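Local atomic coordinates of endo-alpha-mannosidase (Bacteroides thetaiotaomicron, PDB entry 4ACY), a protein that probably hydrolyses internal alpha-mannosidic linkages of mannose-containing glycans as a family 99 glycoside hydrolase. Residues P200-A208 with P235-D243; S258-Q267 with M310-A319. All coordinates share one frame; numbering follows the deposited sequence.

Contact 1. Residues P200-A208 with P235-D243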
# COMPACT_ATOMS: atom_id res chain seq x y z
N PRO A 200 -12.05 9.59 -16.37
CA PRO A 200 -12.36 10.72 -15.46
C PRO A 200 -13.85 11.11 -15.46
O PRO A 200 -14.41 11.40 -14.39
CB PRO A 200 -11.49 11.85 -16.02
CG PRO A 200 -10.35 11.15 -16.71
CD PRO A 200 -10.96 9.92 -17.31
N ALA A 201 -14.49 11.10 -16.62
CA ALA A 201 -15.90 11.49 -16.71
C ALA A 201 -16.81 10.54 -15.94
O ALA A 201 -17.85 10.95 -15.42
CB ALA A 201 -16.34 11.61 -18.17
N GLU A 202 -16.43 9.26 -15.87
CA GLU A 202 -17.16 8.28 -15.08
C GLU A 202 -16.94 8.50 -13.58
O GLU A 202 -17.90 8.43 -12.80
CB GLU A 202 -16.78 6.85 -15.48
CG GLU A 202 -17.16 6.47 -16.93
CD GLU A 202 -18.57 6.88 -17.29
OE1 GLU A 202 -19.52 6.50 -16.56
OE2 GLU A 202 -18.75 7.59 -18.31
N TRP A 203 -15.70 8.77 -13.18
CA TRP A 203 -15.39 9.11 -11.78
C TRP A 203 -16.18 10.35 -11.34
O TRP A 203 -16.64 10.42 -10.20
CB TRP A 203 -13.90 9.38 -11.57
CG TRP A 203 -13.03 8.15 -11.52
CD1 TRP A 203 -11.96 7.88 -12.32
CD2 TRP A 203 -13.15 7.04 -10.62
NE1 TRP A 203 -11.39 6.67 -11.97
CE2 TRP A 203 -12.11 6.13 -10.93
CE3 TRP A 203 -14.03 6.73 -9.57
CZ2 TRP A 203 -11.93 4.94 -10.24
CZ3 TRP A 203 -13.85 5.53 -8.88
CH2 TRP A 203 -12.81 4.65 -9.23
N ALA A 204 -16.32 11.32 -12.24
CA ALA A 204 -17.00 12.59 -11.92
C ALA A 204 -18.45 12.37 -11.47
O ALA A 204 -18.96 13.14 -10.65
CB ALA A 204 -16.93 13.55 -13.10
N LYS A 205 -19.09 11.32 -11.97
CA LYS A 205 -20.45 10.97 -11.53
C LYS A 205 -20.51 10.67 -10.04
O LYS A 205 -21.53 10.87 -9.38
CB LYS A 205 -20.97 9.77 -12.32
CG LYS A 205 -21.17 10.07 -13.79
CD LYS A 205 -21.51 8.82 -14.56
CE LYS A 205 -21.93 9.17 -15.98
NZ LYS A 205 -22.12 7.90 -16.75
N LEU A 206 -19.39 10.17 -9.52
CA LEU A 206 -19.27 9.79 -8.12
C LEU A 206 -18.66 10.92 -7.26
O LEU A 206 -19.05 11.08 -6.10
CB LEU A 206 -18.39 8.52 -8.01
CG LEU A 206 -18.16 7.95 -6.62
CD1 LEU A 206 -19.50 7.51 -6.05
CD2 LEU A 206 -17.17 6.77 -6.66
N PHE A 207 -17.73 11.69 -7.84
CA PHE A 207 -16.92 12.62 -7.05
C PHE A 207 -17.19 14.12 -7.29
O PHE A 207 -16.72 14.95 -6.52
CB PHE A 207 -15.42 12.34 -7.23
CG PHE A 207 -14.97 10.99 -6.74
CD1 PHE A 207 -15.46 10.46 -5.54
CD2 PHE A 207 -14.02 10.26 -7.46
CE1 PHE A 207 -15.03 9.22 -5.08
CE2 PHE A 207 -13.58 9.01 -7.00
CZ PHE A 207 -14.09 8.49 -5.81
N ALA A 208 -17.88 14.47 -8.37
CA ALA A 208 -18.32 15.86 -8.57
C ALA A 208 -19.49 16.16 -7.64
O ALA A 208 -20.32 15.30 -7.38
CB ALA A 208 -18.70 16.13 -10.02
N PRO A 235 -4.03 16.54 -14.82
CA PRO A 235 -5.36 17.12 -15.05
C PRO A 235 -6.52 16.12 -14.95
O PRO A 235 -7.65 16.53 -14.64
CB PRO A 235 -5.26 17.68 -16.48
CG PRO A 235 -3.84 18.05 -16.62
CD PRO A 235 -3.07 16.99 -15.85
N ASP A 236 -6.25 14.83 -15.20
CA ASP A 236 -7.30 13.82 -15.08
C ASP A 236 -7.78 13.71 -13.64
O ASP A 236 -8.93 13.37 -13.41
CB ASP A 236 -6.84 12.44 -15.57
CG ASP A 236 -6.56 12.41 -17.07
OD1 ASP A 236 -7.00 13.32 -17.79
OD2 ASP A 236 -5.89 11.45 -17.51
N ILE A 237 -6.90 13.96 -12.68
CA ILE A 237 -7.28 13.98 -11.26
C ILE A 237 -8.36 15.05 -11.04
O ILE A 237 -9.35 14.81 -10.35
CB ILE A 237 -6.07 14.21 -10.31
CG1 ILE A 237 -5.04 13.07 -10.44
CG2 ILE A 237 -6.54 14.42 -8.86
CD1 ILE A 237 -5.59 11.65 -10.17
N GLU A 238 -8.16 16.21 -11.67
CA GLU A 238 -9.08 17.33 -11.53
C GLU A 238 -10.42 17.05 -12.23
O GLU A 238 -11.49 17.29 -11.68
CB GLU A 238 -8.40 18.62 -12.03
CG GLU A 238 -9.31 19.83 -12.02
CD GLU A 238 -8.58 21.14 -11.73
OE1 GLU A 238 -7.39 21.29 -12.08
OE2 GLU A 238 -9.23 22.03 -11.14
N THR A 239 -10.35 16.52 -13.45
CA THR A 239 -11.55 16.16 -14.20
C THR A 239 -12.36 15.08 -13.49
O THR A 239 -13.59 15.08 -13.52
CB THR A 239 -11.18 15.69 -15.62
OG1 THR A 239 -10.41 16.72 -16.25
CG2 THR A 239 -12.44 15.40 -16.44
N ALA A 240 -11.65 14.15 -12.85
CA ALA A 240 -12.30 13.08 -12.10
C ALA A 240 -12.89 13.59 -10.78
O ALA A 240 -13.64 12.86 -10.12
CB ALA A 240 -11.30 11.95 -11.83
N CYS A 241 -12.54 14.81 -10.40
CA CYS A 241 -12.98 15.44 -9.15
C CYS A 241 -12.46 14.71 -7.91
O CYS A 241 -13.08 14.74 -6.84
CB CYS A 241 -14.51 15.58 -9.09
SG CYS A 241 -15.11 16.74 -10.35
N MSE A 242 -11.31 14.06 -8.05
CA MSE A 242 -10.65 13.45 -6.91
C MSE A 242 -9.98 14.51 -6.07
O MSE A 242 -9.71 15.62 -6.54
CB MSE A 242 -9.63 12.43 -7.38
CG MSE A 242 -10.27 11.38 -8.18
SE MSE A 242 -8.95 10.34 -9.11
CE MSE A 242 -9.75 8.77 -8.44
N ASP A 243 -9.68 14.15 -4.83
CA ASP A 243 -9.07 15.08 -3.88
C ASP A 243 -7.56 15.10 -3.93
O ASP A 243 -6.92 16.01 -3.39
CB ASP A 243 -9.54 14.73 -2.48
CG ASP A 243 -11.04 14.78 -2.38
OD1 ASP A 243 -11.57 15.90 -2.22
OD2 ASP A 243 -11.68 13.72 -2.52
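Pro200 and Ala240 bring the backbones closest, their CA atoms 4.1 Å apart, where the start of helix 200-207 meets the end of the short helix 235-239; the axes of the two segments lie 8.9 Å apart at 42°. Pro200 O receives the CA-H of Ala240, an almost straight contact, while the proline CB rests against the Thr239 CG2 methyl. The small Ala240 side chain lets the helices come this near: its CB lies 3.7 Å from Trp203 CB. Deeper, toward strand 189-192, CE of Met242, a selenomethionine, sits over one face of the Trp203 indole, 4.3 Å from the centroid of the five-membered ring, with SE above the same face at longer range. The contact is Met-aromatic, and the indole NE1 is hydrogen-bonded to Ser195 O. Phe207 CB rests against two carbonyl oxygens, 3.4 Å from both Ala240 O and Cys241 O, and Ala240 O also meets the phenyl edge near its plane. With SG beside its own backbone N (chi1 -65°), Cys241 turns the sulfur to the CB of Ala208. Cys241 has positive phi and closes a Schellman motif, in which Met242 N bonds back to Ile237 O and Cys241 N to Glu238 O; the chain thus turns out of the helix toward strand 244-246. Such packing between consecutive outer helices, those after the fourth and fifth strands, is characteristic of a TIM barrel.

Contact 2. Residues S258-Q267 with M310-A319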
# COMPACT_ATOMS: atom_id res chain seq x y z
N SER A 258 6.42 7.65 -10.43
CA SER A 258 7.26 7.01 -9.40
C SER A 258 8.73 7.27 -9.66
O SER A 258 9.59 6.49 -9.26
CB SER A 258 6.98 5.51 -9.29
OG SER A 258 7.27 4.84 -10.50
N THR A 259 9.00 8.38 -10.35
CA THR A 259 10.35 8.88 -10.55
C THR A 259 10.52 10.08 -9.59
O THR A 259 9.91 11.13 -9.82
CB THR A 259 10.52 9.35 -12.00
OG1 THR A 259 10.21 8.27 -12.90
CG2 THR A 259 11.91 9.84 -12.24
N PRO A 260 11.33 9.92 -8.52
CA PRO A 260 11.39 10.96 -7.48
C PRO A 260 11.82 12.35 -7.95
O PRO A 260 11.43 13.35 -7.33
CB PRO A 260 12.39 10.39 -6.47
CG PRO A 260 12.15 8.90 -6.57
CD PRO A 260 11.92 8.64 -8.05
N ALA A 261 12.59 12.41 -9.03
CA ALA A 261 12.99 13.70 -9.61
C ALA A 261 11.80 14.57 -9.97
O ALA A 261 11.93 15.79 -10.05
CB ALA A 261 13.86 13.48 -10.85
N ASN A 262 10.63 13.95 -10.19
CA ASN A 262 9.43 14.68 -10.57
C ASN A 262 8.56 15.11 -9.40
O ASN A 262 7.56 15.80 -9.58
CB ASN A 262 8.59 13.87 -11.56
CG ASN A 262 9.33 13.59 -12.85
OD1 ASN A 262 10.03 14.46 -13.36
ND2 ASN A 262 9.21 12.37 -13.38
N TRP A 263 8.93 14.68 -8.19
CA TRP A 263 8.09 14.91 -7.02
C TRP A 263 7.91 16.37 -6.59
O TRP A 263 6.80 16.78 -6.26
CB TRP A 263 8.53 14.02 -5.85
CG TRP A 263 8.21 12.56 -6.09
CD1 TRP A 263 7.45 12.04 -7.09
CD2 TRP A 263 8.60 11.45 -5.27
NE1 TRP A 263 7.37 10.67 -6.97
CE2 TRP A 263 8.05 10.28 -5.85
CE3 TRP A 263 9.36 11.34 -4.10
CZ2 TRP A 263 8.25 9.00 -5.29
CZ3 TRP A 263 9.57 10.05 -3.55
CH2 TRP A 263 8.99 8.91 -4.14
N LYS A 264 8.98 17.16 -6.62
CA LYS A 264 8.84 18.61 -6.34
C LYS A 264 7.83 19.29 -7.28
O LYS A 264 6.94 20.03 -6.83
CB LYS A 264 10.19 19.32 -6.38
CG LYS A 264 11.04 19.03 -5.17
CD LYS A 264 12.31 19.89 -5.16
CE LYS A 264 13.13 19.63 -3.90
NZ LYS A 264 14.31 20.52 -3.81
N SER A 265 7.94 19.01 -8.57
CA SER A 265 7.03 19.56 -9.58
C SER A 265 5.57 19.08 -9.38
O SER A 265 4.63 19.84 -9.54
CB SER A 265 7.56 19.25 -10.98
OG SER A 265 6.63 19.60 -11.99
N MSE A 266 5.40 17.82 -9.01
CA MSE A 266 4.06 17.29 -8.78
C MSE A 266 3.41 17.93 -7.55
O MSE A 266 2.21 18.25 -7.57
CB MSE A 266 4.08 15.77 -8.70
CG MSE A 266 4.34 15.13 -10.06
SE MSE A 266 4.96 13.29 -9.97
CE MSE A 266 3.32 12.50 -9.29
N GLN A 267 4.21 18.14 -6.51
CA GLN A 267 3.75 18.85 -5.31
C GLN A 267 3.33 20.27 -5.66
O GLN A 267 2.32 20.77 -5.16
CB GLN A 267 4.84 18.88 -4.24
CG GLN A 267 4.56 19.82 -3.03
CD GLN A 267 3.32 19.44 -2.22
OE1 GLN A 267 2.71 18.39 -2.42
NE2 GLN A 267 2.93 20.32 -1.30
N MSE A 310 15.02 7.55 -1.52
CA MSE A 310 13.64 7.72 -1.93
C MSE A 310 12.84 8.48 -0.87
O MSE A 310 12.04 9.37 -1.20
CB MSE A 310 12.98 6.37 -2.24
CG MSE A 310 11.71 6.50 -3.07
SE MSE A 310 11.22 4.78 -3.82
CE MSE A 310 9.95 5.39 -5.17
N TYR A 311 13.05 8.13 0.40
CA TYR A 311 12.31 8.79 1.48
C TYR A 311 12.72 10.26 1.57
O TYR A 311 11.86 11.13 1.71
CB TYR A 311 12.53 8.06 2.81
CG TYR A 311 11.30 7.95 3.69
CD1 TYR A 311 10.56 9.08 4.05
CD2 TYR A 311 10.90 6.71 4.20
CE1 TYR A 311 9.44 8.98 4.88
CE2 TYR A 311 9.77 6.59 5.04
CZ TYR A 311 9.04 7.74 5.36
OH TYR A 311 7.93 7.68 6.17
N LYS A 312 14.02 10.53 1.44
CA LYS A 312 14.51 11.91 1.44
C LYS A 312 13.86 12.73 0.33
O LYS A 312 13.43 13.86 0.55
CB LYS A 312 16.04 11.97 1.35
CG LYS A 312 16.64 13.40 1.39
CD LYS A 312 16.24 14.16 2.67
CE LYS A 312 17.23 15.28 2.99
NZ LYS A 312 16.68 16.18 4.06
N ALA A 313 13.77 12.15 -0.87
CA ALA A 313 13.08 12.81 -2.00
C ALA A 313 11.61 13.12 -1.68
O ALA A 313 11.11 14.19 -2.03
CB ALA A 313 13.19 11.97 -3.25
N ALA A 314 10.92 12.19 -1.03
CA ALA A 314 9.52 12.39 -0.66
C ALA A 314 9.38 13.55 0.34
O ALA A 314 8.51 14.40 0.18
CB ALA A 314 8.91 11.12 -0.10
N ILE A 315 10.26 13.60 1.33
CA ILE A 315 10.22 14.68 2.33
C ILE A 315 10.54 16.02 1.66
O ILE A 315 9.82 17.00 1.87
CB ILE A 315 11.18 14.39 3.50
CG1 ILE A 315 10.68 13.19 4.32
CG2 ILE A 315 11.33 15.64 4.41
CD1 ILE A 315 11.72 12.64 5.27
N GLU A 316 11.59 16.03 0.85
CA GLU A 316 12.04 17.26 0.17
C GLU A 316 11.04 17.81 -0.85
O GLU A 316 11.11 18.99 -1.21
CB GLU A 316 13.41 17.04 -0.48
CG GLU A 316 14.56 17.08 0.49
CD GLU A 316 15.92 16.94 -0.17
OE1 GLU A 316 15.98 16.75 -1.41
OE2 GLU A 316 16.94 17.04 0.55
N SER A 317 10.13 16.97 -1.33
CA SER A 317 9.11 17.42 -2.28
C SER A 317 8.17 18.45 -1.65
O SER A 317 7.55 19.24 -2.37
CB SER A 317 8.28 16.24 -2.79
OG SER A 317 7.38 15.79 -1.79
N GLY A 318 8.06 18.42 -0.32
CA GLY A 318 7.12 19.28 0.41
C GLY A 318 5.73 18.68 0.60
O GLY A 318 4.83 19.34 1.12
N ALA A 319 5.54 17.42 0.18
CA ALA A 319 4.27 16.72 0.38
C ALA A 319 3.91 16.69 1.85
O ALA A 319 4.80 16.64 2.71
CB ALA A 319 4.36 15.31 -0.16
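Trp263 pushes the edge of its indole against helix 310-316: CZ3 lies 3.5 Å from Met310 O, and CE3 approaches Ala314 N near the ring plane. CG beside the backbone N (chi1 -71°) sends the ring across the interface, where the Ala314 methyl meets CZ3. The selenomethionine side chain of Met310 crosses the indole at about a right angle, its CG and its terminal CE each 3.8 Å from Trp263 CH2. Pro260 closes this packed end, its CA over one indole face and its CB 3.7 Å from Ala313 CB; Trp263 NE1 is hydrogen-bonded to Ala257 O, and Phe277 packs edge-to-face with the ring. These are the outer helices that follow the sixth and seventh strands of the TIM barrel, and here the segments of helices 263-267 and 310-316 run side by side at 29°, with strand 276-281 beneath them. At the other end the contact leans on backbone. Ser317 forms an ST turn, its OG bonded to Ala314 O and accepting from Ala319 N, and its CB meets Trp263 CB. Gln267 CG lies 3.1 Å from Ser317 O, and the bend at chi2 (62°) lays the amide beside Gly318 and Ala319, though the NE2 approach to Gly318 O is too poorly angled for a hydrogen bond. Replacing Gln267 by an alanine removes CG and the amide, which is likely to leave a gap beside Ser317 O, Gly318 and Ala319. On the exposed flank the extended Lys264 slides along the helix end, CE 3.4 Å from Glu316 O, while NZ stays 4.8 Å from Glu316 OE1, so the opposite charges do not touch.

From the N terminus, four barrel strands are laid down before helix 200-207 begins contact 1, which closes a loop holding strand 223-227 when 235-243 returns to pack against it. Strand 244-246 follows at once and carries the chain into contact 2, whose loop between 258-267 and 310-319 encloses strand 276-281; strand 322-324 and helix 359-376 come afterwards. The loops are in series, neither nested nor crossed. Contact 1 and contact 2 do not touch: the centres of contact 1 and contact 2 are about 24 Å apart, and the nearest atoms of contact 1 and contact 2 about 8 Å. The two occupy successive sectors of the helical layer around the barrel.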